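Local atomic coordinates of CAS6A (Thermus thermophilus, PDB entry 4C97), a protein that probably acts as a Cas6-type CRISPR endoribonuclease that processes CRISPR RNA in antiviral defence. Residues V63-V67 with E68-A72; K162-E165 with G166-E169. The protein carries 1 engineered substitution. All blocks are in the same frame, centred on the assembly; numbering follows the deposited sequence.

Interactions 1 and 2 are both places where a helix begins, after a strand and short turn in interaction 1 and after a loop in interaction 2, but they lie in different halves of the protein. Interaction 1 joins strand 58-65 to helix 68-79 in the N-terminal half; interaction 2 starts helix 165-174 in the C-terminal half. Their centres are 26 Å apart, their nearest atoms about 13 Å, and they do not touch. Helix 144-158 borders both: L66 and V67 meet F158, while A163 and R168 meet L152. Neither contact can be tied to a catalytic residue. Interaction 1 is partly buried, whereas interaction 2 lies at the surface.

Interaction 1 (V63-V67 with E68-A72); sequences VSLLV and EGLYA
V67 and Y71 make the first full helical turn at the beta-to-alpha junction of a ferredoxin-like fold, where strand 58-65 of the five-stranded antiparallel sheet ends and helix 68-79 begins. Backbone bonding fixes the turn. V67, the N-cap residue, offers its O to Y71 N at 3.1 Å; the bond is nearly straight (169°) and lies in the carbonyl plane. The same oxygen takes a weak second bond from L70 N at 3.3 Å, bent to 121°. E68 O then accepts a bond from A72 N at 2.8 Å, so the pattern carries on into the helix.

E68 and Y71 extend away from 63-67 toward the N-terminal strand 6-15 and S4 just before it. E68 OE1 is hydrogen-bonded to S4 OG, probably a leftover of the expression tag, and the Y71 side chain lies on V6 and A8.

Apolar contacts fasten the helix to the strand end. L65 divides its branches between two helix residues: CD1 lies 3.8 Å from Y71 CA and obliquely by the tyrosine ring, while CD2 meets L70 CG at 4.1 Å, the two leucines crossing at about a right angle. L70 also packs on L33 of helix 22-36 and on A37 and P47. V67 keeps CG2 between its backbone N and carbonyl carbon (chi1 -61°), which sets that methyl 3.7 Å from L70 CB.

Interaction 2 (K162-E165 with G166-E169); sequences KAPE and GVRE
P164 and V167 form the close-packed part of this helix N-terminus, at the start of helix 165-174 on the protein surface. P164 is the N-cap residue. Its O accepts a bond from R168 N at 3.0 Å along a nearly straight line (170°), with a weak, bent bond from V167 N at 2.9 Å; the next bond of the series, E169 N to E165 O, is 2.8 Å. The proline ring and V167 lie side by side, pointing the same way, with P164 CD 4.0 Å from V167 CG2. The other methyl, V167 CG1, faces A163 CB, and W214 of helix 209-225 touches both A163 and V167.

The side nearer solvent, where E165 is exposed, is looser. E165 OE2 meets the aliphatic CD of R168 at 3.7 Å, and although the carboxylate and guanidinium planes are only 10° apart, their charged atoms do not meet. R168 leans on helix 144-158; extended to CD, it bends at chi3 (-78°), with NE donating to water 1, which donates to A163 O. The main counter-charge is probably the E156 carboxylate, bonded to both R168 NH2 and A163 N, with E165 adding at most a weaker electrostatic pull.

Interaction 1 (V63-V67 with E68-A72)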
loop_
_atom_site.group_PDB
_atom_site.type_symbol
_atom_site.label_atom_id
_atom_site.label_comp_id
_atom_site.label_asym_id
_atom_site.label_seq_id
_atom_site.Cartn_x
_atom_site.Cartn_y
_atom_site.Cartn_z
ATOM N N VAL A 63 8.041 4.994 -1.616
ATOM C CA VAL A 63 7.282 5.454 -2.758
ATOM C C VAL A 63 6.894 4.241 -3.577
ATOM O O VAL A 63 7.772 3.522 -4.067
ATOM C CB VAL A 63 8.121 6.407 -3.617
ATOM C CG1 VAL A 63 7.348 6.861 -4.855
ATOM C CG2 VAL A 63 8.560 7.594 -2.803
ATOM N N SER A 64 5.583 4.009 -3.703
ATOM C CA SER A 64 5.055 2.948 -4.548
ATOM C C SER A 64 4.597 3.514 -5.844
ATOM O O SER A 64 3.848 4.488 -5.871
ATOM C CB SER A 64 3.818 2.260 -3.956
ATOM O OG SER A 64 4.084 1.653 -2.730
ATOM N N LEU A 65 4.998 2.824 -6.902
ATOM C CA LEU A 65 4.726 3.210 -8.275
ATOM C C LEU A 65 4.030 2.043 -8.937
ATOM O O LEU A 65 4.587 0.934 -9.020
ATOM C CB LEU A 65 6.025 3.552 -8.993
ATOM C CG LEU A 65 6.883 4.581 -8.246
ATOM C CD1 LEU A 65 8.264 4.729 -8.872
ATOM C CD2 LEU A 65 6.146 5.933 -8.196
ATOM N N LEU A 66 2.798 2.292 -9.376
ATOM C CA LEU A 66 1.886 1.215 -9.783
ATOM C C LEU A 66 1.748 1.038 -11.293
ATOM O O LEU A 66 1.063 0.115 -11.764
ATOM C CB LEU A 66 0.498 1.433 -9.152
ATOM C CG LEU A 66 0.515 1.597 -7.637
ATOM C CD1 LEU A 66 -0.901 1.816 -7.154
ATOM C CD2 LEU A 66 1.149 0.406 -6.914
ATOM N N VAL A 67 2.419 1.892 -12.069
ATOM C CA VAL A 67 2.383 1.781 -13.523
ATOM C C VAL A 67 3.798 2.021 -14.047
ATOM O O VAL A 67 4.552 2.780 -13.444
ATOM C CB VAL A 67 1.386 2.773 -14.170
ATOM C CG1 VAL A 67 -0.034 2.504 -13.674
ATOM C CG2 VAL A 67 1.772 4.200 -13.859
ATOM N N GLU A 68 4.143 1.327 -15.127
ATOM C CA GLU A 68 5.515 1.311 -15.669
ATOM C C GLU A 68 6.055 2.666 -16.018
ATOM O O GLU A 68 7.197 2.964 -15.712
ATOM C CB GLU A 68 5.606 0.423 -16.922
ATOM C CG GLU A 68 6.712 0.826 -17.955
ATOM C CD GLU A 68 8.135 0.405 -17.547
ATOM O OE1 GLU A 68 8.281 -0.561 -16.765
ATOM O OE2 GLU A 68 9.109 1.030 -18.021
ATOM N N GLY A 69 5.274 3.460 -16.736
ATOM C CA GLY A 69 5.757 4.751 -17.186
ATOM C C GLY A 69 6.237 5.601 -16.030
ATOM O O GLY A 69 7.299 6.256 -16.089
ATOM N N LEU A 70 5.457 5.570 -14.953
ATOM C CA LEU A 70 5.762 6.364 -13.787
ATOM C C LEU A 70 7.024 5.830 -13.132
ATOM O O LEU A 70 7.885 6.597 -12.728
ATOM C CB LEU A 70 4.580 6.367 -12.819
ATOM C CG LEU A 70 4.606 7.378 -11.685
ATOM C CD1 LEU A 70 4.785 8.798 -12.233
ATOM C CD2 LEU A 70 3.347 7.289 -10.848
ATOM N N TYR A 71 7.123 4.512 -13.038
ATOM C CA TYR A 71 8.330 3.842 -12.573
ATOM C C TYR A 71 9.566 4.296 -13.380
ATOM O O TYR A 71 10.583 4.718 -12.823
ATOM C CB TYR A 71 8.148 2.335 -12.728
ATOM C CG TYR A 71 9.381 1.521 -12.380
ATOM C CD1 TYR A 71 9.823 1.430 -11.079
ATOM C CD2 TYR A 71 10.097 0.853 -13.355
ATOM C CE1 TYR A 71 10.943 0.704 -10.755
ATOM C CE2 TYR A 71 11.220 0.118 -13.030
ATOM C CZ TYR A 71 11.626 0.043 -11.710
ATOM O OH TYR A 71 12.745 -0.675 -11.336
ATOM N N ALA A 72 9.438 4.215 -14.695
ATOM C CA ALA A 72 10.519 4.529 -15.628
ATOM C C ALA A 72 10.963 5.958 -15.430
ATOM O O ALA A 72 12.153 6.256 -15.455
ATOM C CB ALA A 72 10.057 4.328 -17.056
#

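Interaction 2 (K162-E165 with G166-E169)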
loop_
_atom_site.group_PDB
_atom_site.type_symbol
_atom_site.label_atom_id
_atom_site.label_comp_id
_atom_site.label_asym_id
_atom_site.label_seq_id
_atom_site.Cartn_x
_atom_site.Cartn_y
_atom_site.Cartn_z
ATOM N N LYS A 162 -9.149 -7.653 -15.388
ATOM C CA LYS A 162 -10.277 -7.388 -14.514
ATOM C C LYS A 162 -10.886 -8.697 -14.063
ATOM O O LYS A 162 -10.864 -9.687 -14.792
ATOM C CB LYS A 162 -11.314 -6.548 -15.239
ATOM C CG LYS A 162 -10.783 -5.173 -15.487
ATOM C CD LYS A 162 -11.773 -4.262 -16.104
ATOM C CE LYS A 162 -11.143 -2.911 -16.305
ATOM N NZ LYS A 162 -12.163 -1.886 -16.583
ATOM N N ALA A 163 -11.452 -8.696 -12.866
ATOM C CA ALA A 163 -12.058 -9.911 -12.345
ATOM C C ALA A 163 -13.429 -10.135 -12.961
ATOM O O ALA A 163 -14.220 -9.197 -13.112
ATOM C CB ALA A 163 -12.180 -9.844 -10.846
ATOM N N PRO A 164 -13.739 -11.389 -13.296
ATOM C CA PRO A 164 -15.116 -11.688 -13.691
ATOM C C PRO A 164 -16.075 -11.236 -12.594
ATOM O O PRO A 164 -15.730 -11.278 -11.416
ATOM C CB PRO A 164 -15.120 -13.210 -13.830
ATOM C CG PRO A 164 -13.701 -13.532 -14.195
ATOM C CD PRO A 164 -12.865 -12.567 -13.395
ATOM N N GLU A 165 -17.265 -10.803 -12.983
ATOM C CA GLU A 165 -18.200 -10.224 -12.022
ATOM C C GLU A 165 -18.532 -11.181 -10.874
ATOM O O GLU A 165 -18.622 -10.770 -9.721
ATOM C CB GLU A 165 -19.466 -9.746 -12.754
ATOM C CG GLU A 165 -20.350 -8.826 -11.919
ATOM C CD GLU A 165 -19.720 -7.479 -11.646
ATOM O OE1 GLU A 165 -18.809 -7.090 -12.392
ATOM O OE2 GLU A 165 -20.134 -6.796 -10.675
ATOM N N GLY A 166 -18.701 -12.464 -11.186
ATOM C CA GLY A 166 -18.942 -13.467 -10.160
ATOM C C GLY A 166 -17.802 -13.629 -9.158
ATOM O O GLY A 166 -18.046 -13.948 -7.977
ATOM N N VAL A 167 -16.558 -13.454 -9.633
ATOM C CA VAL A 167 -15.377 -13.486 -8.755
ATOM C C VAL A 167 -15.392 -12.289 -7.814
ATOM O O VAL A 167 -15.202 -12.419 -6.600
ATOM C CB VAL A 167 -14.043 -13.515 -9.564
ATOM C CG1 VAL A 167 -12.828 -13.320 -8.644
ATOM C CG2 VAL A 167 -13.941 -14.809 -10.325
ATOM N N ARG A 168 -15.648 -11.114 -8.379
ATOM C CA ARG A 168 -15.845 -9.908 -7.577
ATOM C C ARG A 168 -16.924 -10.136 -6.526
ATOM O O ARG A 168 -16.739 -9.821 -5.342
ATOM C CB ARG A 168 -16.218 -8.725 -8.482
ATOM C CG ARG A 168 -16.704 -7.489 -7.746
ATOM C CD ARG A 168 -17.014 -6.328 -8.698
ATOM N NE ARG A 168 -15.804 -5.641 -9.151
ATOM C CZ ARG A 168 -15.334 -4.504 -8.634
ATOM N NH1 ARG A 168 -15.981 -3.864 -7.659
ATOM N NH2 ARG A 168 -14.227 -3.978 -9.124
ATOM N N GLU A 169 -18.052 -10.698 -6.948
ATOM C CA GLU A 169 -19.171 -10.891 -6.038
ATOM C C GLU A 169 -18.766 -11.807 -4.885
ATOM O O GLU A 169 -19.069 -11.533 -3.713
ATOM C CB GLU A 169 -20.385 -11.465 -6.796
ATOM C CG GLU A 169 -21.700 -11.359 -6.046
ATOM C CD GLU A 169 -21.907 -12.464 -5.023
ATOM O OE1 GLU A 169 -21.243 -13.523 -5.106
ATOM O OE2 GLU A 169 -22.755 -12.273 -4.125
HETATM O O HOH W 1 -14.399 -6.917 -11.162
#